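Local coordinates for protein 3-oxo-glucose-6-phosphate:glutamate aminotransferase (Bacillus subtilis subsp. subtilis, PDB 4K2M) that catalyses the reversible, pyridoxal phosphate-dependent transfer of an amino group from glutamate to 3-dehydro-glucose 6-phosphate, giving kanosamine 6-phosphate, at residues M17-L20 and K21-G25; K44-K48 and E49-I53; D81-E84 and D85-T89; T96-T100 and S101-L105. All coordinates share one frame; numbering follows the deposited sequence.

Interaction 1: M17-L20 and K21-G25; sequences MSLL and KHLKG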
loop_
_atom_site.group_PDB
_atom_site.type_symbol
_atom_site.label_atom_id
_atom_site.label_comp_id
_atom_site.label_asym_id
_atom_site.label_seq_id
_atom_site.Cartn_x
_atom_site.Cartn_y
_atom_site.Cartn_z
ATOM N N MET A 17 5.220 -31.432 11.588
ATOM C CA MET A 17 6.298 -32.300 12.077
ATOM C C MET A 17 5.845 -33.742 12.094
ATOM O O MET A 17 6.617 -34.647 11.792
ATOM C CB MET A 17 6.713 -31.947 13.500
ATOM C CG MET A 17 7.929 -31.087 13.588
ATOM S SD MET A 17 9.401 -31.793 12.817
ATOM C CE MET A 17 10.332 -30.298 13.122
ATOM N N SER A 18 4.601 -33.957 12.497
ATOM C CA SER A 18 4.047 -35.302 12.485
ATOM C C SER A 18 3.893 -35.790 11.050
ATOM O O SER A 18 4.232 -36.938 10.726
ATOM C CB SER A 18 2.704 -35.341 13.216
ATOM O OG SER A 18 2.225 -36.672 13.261
ATOM N N LEU A 19 3.400 -34.909 10.180
ATOM C CA LEU A 19 3.188 -35.255 8.772
ATOM C C LEU A 19 4.502 -35.653 8.104
ATOM O O LEU A 19 4.541 -36.553 7.256
ATOM C CB LEU A 19 2.546 -34.072 8.024
ATOM C CG LEU A 19 2.125 -34.307 6.570
ATOM C CD1 LEU A 19 1.149 -35.489 6.439
ATOM C CD2 LEU A 19 1.500 -33.023 5.980
ATOM N N LEU A 20 5.586 -34.987 8.501
ATOM C CA LEU A 20 6.916 -35.272 7.962
ATOM C C LEU A 20 7.311 -36.717 8.247
ATOM O O LEU A 20 7.769 -37.437 7.348
ATOM C CB LEU A 20 7.946 -34.314 8.583
ATOM C CG LEU A 20 9.392 -34.498 8.110
ATOM C CD1 LEU A 20 9.509 -34.245 6.622
ATOM C CD2 LEU A 20 10.360 -33.596 8.881
ATOM N N LYS A 21 7.138 -37.141 9.493
ATOM C CA LYS A 21 7.408 -38.538 9.830
ATOM C C LYS A 21 6.535 -39.471 9.006
ATOM O O LYS A 21 6.996 -40.501 8.521
ATOM C CB LYS A 21 7.197 -38.766 11.319
ATOM C CG LYS A 21 8.139 -37.931 12.161
ATOM C CD LYS A 21 7.756 -37.962 13.629
ATOM C CE LYS A 21 8.461 -36.845 14.383
ATOM N NZ LYS A 21 7.509 -36.079 15.231
ATOM N N HIS A 22 5.271 -39.108 8.823
ATOM C CA HIS A 22 4.354 -40.006 8.124
ATOM C C HIS A 22 4.588 -40.091 6.627
ATOM O O HIS A 22 4.439 -41.156 6.024
ATOM C CB HIS A 22 2.893 -39.654 8.424
ATOM C CG HIS A 22 2.433 -40.137 9.764
ATOM N ND1 HIS A 22 1.771 -41.335 9.932
ATOM C CD2 HIS A 22 2.565 -39.597 10.999
ATOM C CE1 HIS A 22 1.504 -41.507 11.218
ATOM N NE2 HIS A 22 1.976 -40.469 11.884
ATOM N N LEU A 23 4.962 -38.973 6.020
ATOM C CA LEU A 23 5.156 -38.943 4.581
ATOM C C LEU A 23 6.522 -39.514 4.223
ATOM O O LEU A 23 6.784 -39.822 3.058
ATOM C CB LEU A 23 4.960 -37.525 4.023
ATOM C CG LEU A 23 3.521 -37.006 4.068
ATOM C CD1 LEU A 23 3.383 -35.638 3.400
ATOM C CD2 LEU A 23 2.535 -38.013 3.426
ATOM N N LYS A 24 7.367 -39.702 5.232
ATOM C CA LYS A 24 8.621 -40.422 5.034
ATOM C C LYS A 24 8.393 -41.929 5.075
ATOM O O LYS A 24 9.225 -42.705 4.598
ATOM C CB LYS A 24 9.635 -40.047 6.108
ATOM C CG LYS A 24 10.352 -38.717 5.877
ATOM C CD LYS A 24 11.297 -38.438 7.051
ATOM C CE LYS A 24 12.047 -37.135 6.869
ATOM N NZ LYS A 24 12.922 -36.879 8.053
ATOM N N GLY A 25 7.257 -42.344 5.631
ATOM C CA GLY A 25 6.964 -43.765 5.794
ATOM C C GLY A 25 6.250 -44.410 4.616
ATOM O O GLY A 25 5.829 -43.728 3.679
#
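Leu19 and Leu23, one helical turn apart, make the apolar contact of this segment: CG of Leu19 lies 3.7 Å from CD1 of Leu23, and the two branched ends pass each other at a slant. The first torsions differ, which closes the gap. Leu19 carries CG anti to its own N (chi1 -174°), whereas Leu23 places CG opposite its carbonyl carbon (chi1 -69°) and so leans back over the preceding turn. In the backbone, N of Leu23 donates to O of Leu19 at 2.7 Å. One residue earlier, N of His22 reaches O of Ser18 at 3.1 Å, in the carbonyl plane. That same oxygen faces the rim of the imidazole in the ring plane, 3.2 Å from His22 CD2. The i to i+4 bonds on either side of this pair, Lys21 N to Met17 O and Lys24 N to Leu20 O, are weak. All belong to helix 13-24, the crossover helix of a beta-alpha-beta unit in the N-terminal domain, between parallel strands 7-9 and 32-34. Leu20 CD1 meets the aliphatic CE of Lys24 at 3.9 Å, while NZ of Lys24 goes on to a salt bridge with Asp324. Farther out, Leu19 and Leu23 both rest on Leu32 of the second strand, and Leu20 packs on Phe317 and Phe321 of helix 312-329.

Interaction 2: K44-K48 and E49-I53; sequences KQVLK and EKIDI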
loop_
_atom_site.group_PDB
_atom_site.type_symbol
_atom_site.label_atom_id
_atom_site.label_comp_id
_atom_site.label_asym_id
_atom_site.label_seq_id
_atom_site.Cartn_x
_atom_site.Cartn_y
_atom_site.Cartn_z
ATOM N N LYS A 44 -4.745 -31.781 -1.465
ATOM C CA LYS A 44 -5.831 -32.676 -1.893
ATOM C C LYS A 44 -5.475 -33.591 -3.061
ATOM O O LYS A 44 -5.683 -34.809 -2.997
ATOM C CB LYS A 44 -7.078 -31.871 -2.257
ATOM C CG LYS A 44 -7.845 -31.302 -1.072
ATOM C CD LYS A 44 -9.091 -30.576 -1.564
ATOM C CE LYS A 44 -10.207 -30.592 -0.531
ATOM N NZ LYS A 44 -11.404 -31.334 -1.032
ATOM N N GLN A 45 -4.954 -33.013 -4.135
ATOM C CA GLN A 45 -4.601 -33.811 -5.304
ATOM C C GLN A 45 -3.348 -34.619 -5.005
ATOM O O GLN A 45 -3.231 -35.790 -5.387
ATOM C CB GLN A 45 -4.365 -32.913 -6.522
ATOM C CG GLN A 45 -3.815 -33.646 -7.748
ATOM C CD GLN A 45 -4.806 -34.636 -8.353
ATOM O OE1 GLN A 45 -6.021 -34.433 -8.303
ATOM N NE2 GLN A 45 -4.283 -35.714 -8.931
ATOM N N VAL A 46 -2.421 -33.977 -4.299
ATOM C CA VAL A 46 -1.110 -34.549 -4.043
ATOM C C VAL A 46 -1.236 -35.827 -3.218
ATOM O O VAL A 46 -0.613 -36.842 -3.527
ATOM C CB VAL A 46 -0.200 -33.512 -3.330
ATOM C CG1 VAL A 46 0.984 -34.182 -2.682
ATOM C CG2 VAL A 46 0.264 -32.441 -4.321
ATOM N N LEU A 47 -2.073 -35.782 -2.187
ATOM C CA LEU A 47 -2.200 -36.900 -1.259
ATOM C C LEU A 47 -3.153 -37.994 -1.727
ATOM O O LEU A 47 -3.468 -38.911 -0.967
ATOM C CB LEU A 47 -2.631 -36.392 0.120
ATOM C CG LEU A 47 -1.550 -35.582 0.822
ATOM C CD1 LEU A 47 -2.008 -35.156 2.200
ATOM C CD2 LEU A 47 -0.268 -36.406 0.912
ATOM N N LYS A 48 -3.617 -37.901 -2.968
ATOM C CA LYS A 48 -4.502 -38.936 -3.500
ATOM C C LYS A 48 -3.758 -40.264 -3.570
ATOM O O LYS A 48 -4.357 -41.337 -3.448
ATOM C CB LYS A 48 -5.037 -38.549 -4.882
ATOM C CG LYS A 48 -6.284 -37.658 -4.849
ATOM C CD LYS A 48 -6.782 -37.364 -6.256
ATOM C CE LYS A 48 -8.170 -36.740 -6.225
ATOM N NZ LYS A 48 -8.198 -35.473 -5.443
ATOM N N GLU A 49 -2.444 -40.185 -3.759
ATOM C CA GLU A 49 -1.618 -41.381 -3.843
ATOM C C GLU A 49 -0.492 -41.310 -2.830
ATOM O O GLU A 49 -0.178 -40.242 -2.314
ATOM C CB GLU A 49 -1.039 -41.548 -5.251
ATOM C CG GLU A 49 -2.077 -41.589 -6.377
ATOM C CD GLU A 49 -2.923 -42.856 -6.369
ATOM O OE1 GLU A 49 -2.630 -43.777 -5.573
ATOM O OE2 GLU A 49 -3.884 -42.930 -7.166
ATOM N N LYS A 50 0.104 -42.457 -2.541
ATOM C CA LYS A 50 1.275 -42.526 -1.677
ATOM C C LYS A 50 2.390 -41.659 -2.266
ATOM O O LYS A 50 2.626 -41.687 -3.473
ATOM C CB LYS A 50 1.714 -43.991 -1.564
ATOM C CG LYS A 50 3.196 -44.212 -1.465
ATOM C CD LYS A 50 3.519 -44.820 -0.144
ATOM C CE LYS A 50 5.002 -45.119 -0.015
ATOM N NZ LYS A 50 5.817 -43.877 -0.081
ATOM N N ILE A 51 3.041 -40.876 -1.407
ATOM C CA ILE A 51 4.021 -39.867 -1.807
ATOM C C ILE A 51 5.454 -40.323 -1.535
ATOM O O ILE A 51 5.734 -40.867 -0.472
ATOM C CB ILE A 51 3.763 -38.549 -1.010
ATOM C CG1 ILE A 51 2.548 -37.819 -1.580
ATOM C CG2 ILE A 51 4.994 -37.644 -0.991
ATOM C CD1 ILE A 51 2.544 -37.749 -3.085
ATOM N N ASP A 52 6.358 -40.123 -2.498
ATOM C CA ASP A 52 7.790 -40.154 -2.195
ATOM C C ASP A 52 8.194 -38.692 -2.211
ATOM O O ASP A 52 8.091 -38.056 -3.254
ATOM C CB ASP A 52 8.583 -40.889 -3.278
ATOM C CG ASP A 52 10.092 -40.827 -3.027
ATOM O OD1 ASP A 52 10.787 -39.988 -3.656
ATOM O OD2 ASP A 52 10.581 -41.604 -2.176
ATOM N N ILE A 53 8.589 -38.146 -1.068
ATOM C CA ILE A 53 8.749 -36.691 -0.993
ATOM C C ILE A 53 9.751 -36.187 -2.009
ATOM O O ILE A 53 9.461 -35.226 -2.736
ATOM C CB ILE A 53 9.137 -36.205 0.400
ATOM C CG1 ILE A 53 7.986 -36.444 1.366
ATOM C CG2 ILE A 53 9.463 -34.671 0.377
ATOM C CD1 ILE A 53 8.419 -36.418 2.810
#
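A type I beta turn from Val46 to Glu49 takes the chain out of helix 41-46; the helical backbone conformation ends before Leu47, although N of Lys48 is still bonded to O of Gln45 at 3.2 Å. After the turn the backbone extends, and Ile51 directs its CB back to the helix end. Its CG1 stands opposite the carbonyl carbon (chi1 -76°), and a further bend at chi2 brings CD1 to 3.9 Å from CG1 of Val46. The same methyl lies 3.3 Å from O of Val46. On the neighbouring position, CD2 of Leu47 approaches CG1 of Ile51 at 4.0 Å; both side chains cross the isoleucine at about a right angle. The turn and the short extended linker after it join helix 41-46 to helix 53-57 in the N-terminal domain. Asp52 takes the N-cap position of the second helix, its OD1 accepting from N of His55, and N of Ile51 donates to OE1 of Gln28. Lys50 folds along the linker, where NZ bonds to O of Ile51 at 3.0 Å from well above the carbonyl plane. Val46 also packs on Leu57 of the following helix, and Leu47 touches Leu23.

Interaction 3: D81-E84 and D85-T89; sequences DEVE and DILNT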
loop_
_atom_site.group_PDB
_atom_site.type_symbol
_atom_site.label_atom_id
_atom_site.label_comp_id
_atom_site.label_asym_id
_atom_site.label_seq_id
_atom_site.Cartn_x
_atom_site.Cartn_y
_atom_site.Cartn_z
ATOM N N ASP A 81 1.621 -22.698 -11.926
ATOM C CA ASP A 81 0.234 -22.951 -11.541
ATOM C C ASP A 81 -0.385 -21.750 -10.813
ATOM O O ASP A 81 -1.558 -21.414 -11.010
ATOM C CB ASP A 81 0.111 -24.225 -10.701
ATOM C CG ASP A 81 0.189 -25.501 -11.548
ATOM O OD1 ASP A 81 0.205 -25.402 -12.798
ATOM O OD2 ASP A 81 0.221 -26.600 -10.951
ATOM N N GLU A 82 0.407 -21.088 -9.983
ATOM C CA GLU A 82 -0.093 -19.895 -9.302
ATOM C C GLU A 82 -0.397 -18.805 -10.312
ATOM O O GLU A 82 -1.441 -18.144 -10.230
ATOM C CB GLU A 82 0.918 -19.394 -8.267
ATOM C CG GLU A 82 1.018 -20.267 -7.029
ATOM C CD GLU A 82 2.148 -19.839 -6.119
ATOM O OE1 GLU A 82 3.289 -20.303 -6.334
ATOM O OE2 GLU A 82 1.889 -19.045 -5.190
ATOM N N VAL A 83 0.499 -18.626 -11.281
ATOM C CA VAL A 83 0.322 -17.583 -12.289
ATOM C C VAL A 83 -0.972 -17.827 -13.045
ATOM O O VAL A 83 -1.741 -16.896 -13.297
ATOM C CB VAL A 83 1.520 -17.494 -13.257
ATOM C CG1 VAL A 83 1.207 -16.563 -14.427
ATOM C CG2 VAL A 83 2.754 -16.982 -12.518
ATOM N N GLU A 84 -1.229 -19.088 -13.383
ATOM C CA GLU A 84 -2.464 -19.440 -14.073
ATOM C C GLU A 84 -3.702 -19.131 -13.221
ATOM O O GLU A 84 -4.660 -18.518 -13.714
ATOM C CB GLU A 84 -2.436 -20.919 -14.495
ATOM C CG GLU A 84 -3.700 -21.388 -15.197
ATOM C CD GLU A 84 -3.525 -22.752 -15.851
ATOM O OE1 GLU A 84 -2.418 -23.323 -15.747
ATOM O OE2 GLU A 84 -4.488 -23.247 -16.476
ATOM N N ASP A 85 -3.677 -19.532 -11.949
ATOM C CA ASP A 85 -4.773 -19.245 -11.026
ATOM C C ASP A 85 -5.013 -17.745 -10.899
ATOM O O ASP A 85 -6.158 -17.298 -10.837
ATOM C CB ASP A 85 -4.482 -19.803 -9.628
ATOM C CG ASP A 85 -4.562 -21.319 -9.568
ATOM O OD1 ASP A 85 -5.106 -21.927 -10.514
ATOM O OD2 ASP A 85 -4.093 -21.897 -8.565
ATOM N N ILE A 86 -3.926 -16.979 -10.817
ATOM C CA ILE A 86 -4.031 -15.531 -10.603
ATOM C C ILE A 86 -4.596 -14.836 -11.836
ATOM O O ILE A 86 -5.482 -13.989 -11.732
ATOM C CB ILE A 86 -2.668 -14.927 -10.198
ATOM C CG1 ILE A 86 -2.265 -15.417 -8.800
ATOM C CG2 ILE A 86 -2.710 -13.407 -10.231
ATOM C CD1 ILE A 86 -0.756 -15.284 -8.529
ATOM N N LEU A 87 -4.105 -15.206 -13.010
ATOM C CA LEU A 87 -4.643 -14.650 -14.251
ATOM C C LEU A 87 -6.131 -14.957 -14.390
ATOM O O LEU A 87 -6.898 -14.124 -14.883
ATOM C CB LEU A 87 -3.872 -15.170 -15.459
ATOM C CG LEU A 87 -2.474 -14.593 -15.630
ATOM C CD1 LEU A 87 -1.706 -15.353 -16.713
ATOM C CD2 LEU A 87 -2.551 -13.111 -15.994
ATOM N N ASN A 88 -6.530 -16.149 -13.959
ATOM C CA ASN A 88 -7.936 -16.550 -13.964
ATOM C C ASN A 88 -8.819 -15.684 -13.069
ATOM O O ASN A 88 -9.894 -15.250 -13.486
ATOM C CB ASN A 88 -8.092 -18.024 -13.564
ATOM C CG ASN A 88 -7.819 -18.973 -14.715
ATOM O OD1 ASN A 88 -8.000 -18.613 -15.877
ATOM N ND2 ASN A 88 -7.377 -20.190 -14.397
ATOM N N THR A 89 -8.376 -15.444 -11.837
ATOM C CA THR A 89 -9.170 -14.629 -10.922
ATOM C C THR A 89 -9.196 -13.156 -11.360
ATOM O O THR A 89 -10.215 -12.481 -11.218
ATOM C CB THR A 89 -8.742 -14.785 -9.425
ATOM O OG1 THR A 89 -9.831 -14.403 -8.572
ATOM C CG2 THR A 89 -7.526 -13.926 -9.090
HETATM O O HOH W 1 -5.123 -18.520 -16.856
#
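The side chains of Glu84 and Asn88 lie side by side on one flank of helix 80-93, pointing the same way, with the carboxylate and amide planes turned 61° apart. Their closest side-chain approach is CG of Glu84 to ND2 of Asn88, 3.9 Å, so it is the aliphatic stem of the glutamate that meets the amide. On the oxygen side of that amide, a water donates weakly to OD1 of Asn88 and also to O of Glu84 at 3.2 Å, bridging side chain and backbone. This backbone oxygen therefore has two donors, the water and N of Asn88 at 3.0 Å. The carboxylate of Asp85 sits over the preceding turn, with CG 3.3 Å from O of Asp81, because chi1 (-72°) holds it beside its own N. On an adjacent flank, CG1 of Val83 and CD1 of Leu87 run alongside each other at 3.9 Å, and both residues pack on Leu94 of the second subunit. Regular i to i+4 bonds, such as N of Ile86 to O of Glu82 at 2.8 Å, run through all four positions. The helix thus divides its chemistry: apolar branches meet the dimer partner, while Glu82 and Asp85 form salt bridges with Arg308 and Arg42 of the same chain, respectively. Asp85 also bonds to OH of Tyr311. The two arginines would probably favour the charged forms of these carboxylates.

Interaction 4: T96-T100 and S101-L105; sequences TGKFT and SGPYL. With O1G (3-deoxy-3-[(E)-({3-hydroxy-2-methyl-5-[(phosphonooxy)methyl]pyridin-4-yl}methylidene)amino]-6-O-phosphono-alpha-D-gluco pyranose), chain I.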
loop_
_atom_site.group_PDB
_atom_site.type_symbol
_atom_site.label_atom_id
_atom_site.label_comp_id
_atom_site.label_asym_id
_atom_site.label_seq_id
_atom_site.Cartn_x
_atom_site.Cartn_y
_atom_site.Cartn_z
ATOM N N THR A 96 -14.811 -5.837 -12.722
ATOM C CA THR A 96 -15.671 -5.334 -11.643
ATOM C C THR A 96 -15.322 -3.909 -11.282
ATOM O O THR A 96 -16.152 -3.185 -10.714
ATOM C CB THR A 96 -15.587 -6.167 -10.349
ATOM O OG1 THR A 96 -14.307 -5.975 -9.722
ATOM C CG2 THR A 96 -15.833 -7.643 -10.633
ATOM N N GLY A 97 -14.085 -3.509 -11.563
ATOM C CA GLY A 97 -13.648 -2.170 -11.222
ATOM C C GLY A 97 -13.333 -1.992 -9.747
ATOM O O GLY A 97 -12.990 -0.886 -9.320
ATOM N N LYS A 98 -13.434 -3.061 -8.958
ATOM C CA LYS A 98 -13.228 -2.930 -7.508
ATOM C C LYS A 98 -11.840 -3.410 -7.141
ATOM O O LYS A 98 -11.590 -4.616 -7.114
ATOM C CB LYS A 98 -14.281 -3.732 -6.740
ATOM C CG LYS A 98 -15.694 -3.244 -6.985
ATOM C CD LYS A 98 -16.700 -4.092 -6.247
ATOM C CE LYS A 98 -18.117 -3.658 -6.593
ATOM N NZ LYS A 98 -18.998 -3.646 -5.395
ATOM N N PHE A 99 -10.944 -2.472 -6.844
ATOM C CA PHE A 99 -9.534 -2.818 -6.677
ATOM C C PHE A 99 -9.023 -2.463 -5.301
ATOM O O PHE A 99 -8.081 -3.069 -4.816
ATOM C CB PHE A 99 -8.699 -2.096 -7.733
ATOM C CG PHE A 99 -9.194 -2.325 -9.128
ATOM C CD1 PHE A 99 -9.571 -3.601 -9.528
ATOM C CD2 PHE A 99 -9.335 -1.266 -10.014
ATOM C CE1 PHE A 99 -10.058 -3.837 -10.811
ATOM C CE2 PHE A 99 -9.808 -1.483 -11.316
ATOM C CZ PHE A 99 -10.175 -2.773 -11.716
ATOM N N THR A 100 -9.655 -1.472 -4.692
ATOM C CA THR A 100 -9.292 -1.038 -3.348
ATOM C C THR A 100 -10.320 -1.627 -2.394
ATOM O O THR A 100 -10.099 -2.697 -1.808
ATOM C CB THR A 100 -9.152 0.502 -3.261
ATOM O OG1 THR A 100 -10.341 1.125 -3.763
ATOM C CG2 THR A 100 -7.945 0.974 -4.084
ATOM N N SER A 101 -11.447 -0.958 -2.215
ATOM C CA SER A 101 -12.520 -1.583 -1.455
ATOM C C SER A 101 -13.171 -2.654 -2.332
ATOM O O SER A 101 -13.171 -2.550 -3.564
ATOM C CB SER A 101 -13.561 -0.551 -1.032
ATOM O OG SER A 101 -14.041 0.146 -2.157
ATOM N N GLY A 102 -13.710 -3.691 -1.701
ATOM C CA GLY A 102 -14.379 -4.757 -2.430
ATOM C C GLY A 102 -14.657 -6.003 -1.626
ATOM O O GLY A 102 -14.198 -6.141 -0.492
ATOM N N PRO A 103 -15.402 -6.939 -2.222
ATOM C CA PRO A 103 -15.888 -8.131 -1.513
ATOM C C PRO A 103 -14.823 -9.163 -1.166
ATOM O O PRO A 103 -15.030 -9.915 -0.212
ATOM C CB PRO A 103 -16.896 -8.739 -2.500
ATOM C CG PRO A 103 -16.413 -8.258 -3.855
ATOM C CD PRO A 103 -15.918 -6.865 -3.602
ATOM N N TYR A 104 -13.725 -9.224 -1.915
ATOM C CA TYR A 104 -12.686 -10.209 -1.631
ATOM C C TYR A 104 -11.964 -9.915 -0.314
ATOM O O TYR A 104 -11.494 -10.836 0.357
ATOM C CB TYR A 104 -11.695 -10.319 -2.789
ATOM C CG TYR A 104 -12.278 -10.905 -4.061
ATOM C CD1 TYR A 104 -12.324 -12.273 -4.254
ATOM C CD2 TYR A 104 -12.765 -10.082 -5.075
ATOM C CE1 TYR A 104 -12.840 -12.817 -5.413
ATOM C CE2 TYR A 104 -13.291 -10.614 -6.231
ATOM C CZ TYR A 104 -13.326 -11.985 -6.396
ATOM O OH TYR A 104 -13.842 -12.523 -7.557
ATOM N N LEU A 105 -11.891 -8.637 0.064
ATOM C CA LEU A 105 -11.320 -8.242 1.350
ATOM C C LEU A 105 -11.955 -8.994 2.514
ATOM O O LEU A 105 -11.256 -9.645 3.284
ATOM C CB LEU A 105 -11.461 -6.726 1.574
ATOM C CG LEU A 105 -10.283 -5.874 1.138
ATOM C CD1 LEU A 105 -10.572 -4.392 1.417
ATOM C CD2 LEU A 105 -9.018 -6.346 1.863
HETATM P P O1G I . -5.355 8.319 -1.864
HETATM C C3A O1G I . -8.277 13.284 -2.549
HETATM O O3 O1G I . -9.456 13.287 -3.219
HETATM C C1 O1G I . -12.981 9.066 -2.353
HETATM N "N1'" O1G I . -6.430 14.403 -1.597
HETATM C C2 O1G I . -11.949 10.196 -2.392
HETATM O O2 O1G I . -12.515 11.223 -3.278
HETATM C C9A O1G I . -7.597 14.464 -2.261
HETATM C C2A O1G I . -8.137 15.825 -2.682
HETATM C C3 O1G I . -10.588 9.732 -2.926
HETATM N "N3'" O1G I . -9.709 10.871 -2.624
HETATM O O1 O1G I . -13.320 8.668 -3.684
HETATM C C4 O1G I . -10.127 8.411 -2.269
HETATM O O4 O1G I . -9.119 7.985 -3.210
HETATM C C4A O1G I . -7.746 12.058 -2.156
HETATM C C4B O1G I . -8.446 10.791 -2.431
HETATM C C5 O1G I . -11.273 7.405 -2.356
HETATM O O5 O1G I . -12.448 7.899 -1.691
HETATM C C5A O1G I . -6.538 12.028 -1.479
HETATM C C5T O1G I . -5.813 10.777 -0.967
HETATM C C6 O1G I . -11.011 6.111 -1.637
HETATM C C6A O1G I . -5.891 13.223 -1.210
HETATM O OP1 O1G I . -4.612 8.081 -0.571
HETATM O OP2 O1G I . -4.575 7.853 -3.057
HETATM O OP3 O1G I . -6.785 7.741 -1.780
HETATM O OP4 O1G I . -5.487 9.933 -2.109
HETATM O O6 O1G I . -11.967 5.121 -1.752
HETATM P "P'" O1G I . -11.513 3.576 -1.707
HETATM O OP6 O1G I . -10.438 3.427 -2.772
HETATM O OP7 O1G I . -11.031 3.309 -0.295
HETATM O OP8 O1G I . -12.804 2.846 -2.064
#
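Thr100 and Ser101 present their hydroxyls to one phosphate of the bound external aldimine, in the loop that leads into helix 103-116 of this DegT/DnrJ/EryC1-family enzyme, which has the aspartate aminotransferase fold. In both, the oxygen sits between the backbone N and the carbonyl carbon, the crowded position, with chi1 of 53° in Thr100 and 55° in the conformer of Ser101 described here. OG1 of Thr100 donates to OP6 at 2.5 Å, a short bond, and in that conformer OG of Ser101 donates to OP8 at 3.0 Å. Consecutive residues thus bond to two different oxygens of the sugar 6-phosphate, which would restrict its rotation. The pocket spans the dimer interface: Tyr276 of the same chain also bonds to the ligand, as do Tyr248, Ser244 and Gln227 of the second subunit, and Tyr248 of that subunit packs on both hydroxyl residues.

Farther along the loop, Lys98 and Pro103 cross at about a right angle, with CD of Lys98 3.9 Å from CD of Pro103. The lysine CB points across to the following residues and comes 3.6 Å from O of Ser101. Leu105 turns its CD1 to within 3.7 Å of O of Thr100. The loop is held in shape upstream by an ST turn, in which OG1 of Thr96 accepts from N of Lys98 at 3.1 Å and 166°. Asn299 fastens it to helix 299-308 through O of Lys98. Between these, the Phe99 ring has C of Gly97 over the centre of one face, 3.7 Å above its plane.

How the interactions relate
The four contacts follow one another along the chain. Interactions 1 and 2 belong to the N-terminal domain and touch, their centres 12 Å apart: CD2 of Leu23 lies 4.1 Å from CD2 of Leu47. Interaction 3 belongs to the aminotransferase part, its nearest atoms about 9 Å from those of interaction 2; the Glu82 side chain is also about 9 Å from that of Pro247, a substrate-binding residue. Interaction 4 follows on the loop after helix 80-93, its centre about 18 Å and its nearest atoms about 5 Å from interaction 3; both touch the second subunit. Interaction 4 alone binds the ligand, and its centre is about 40 Å from that of interaction 1.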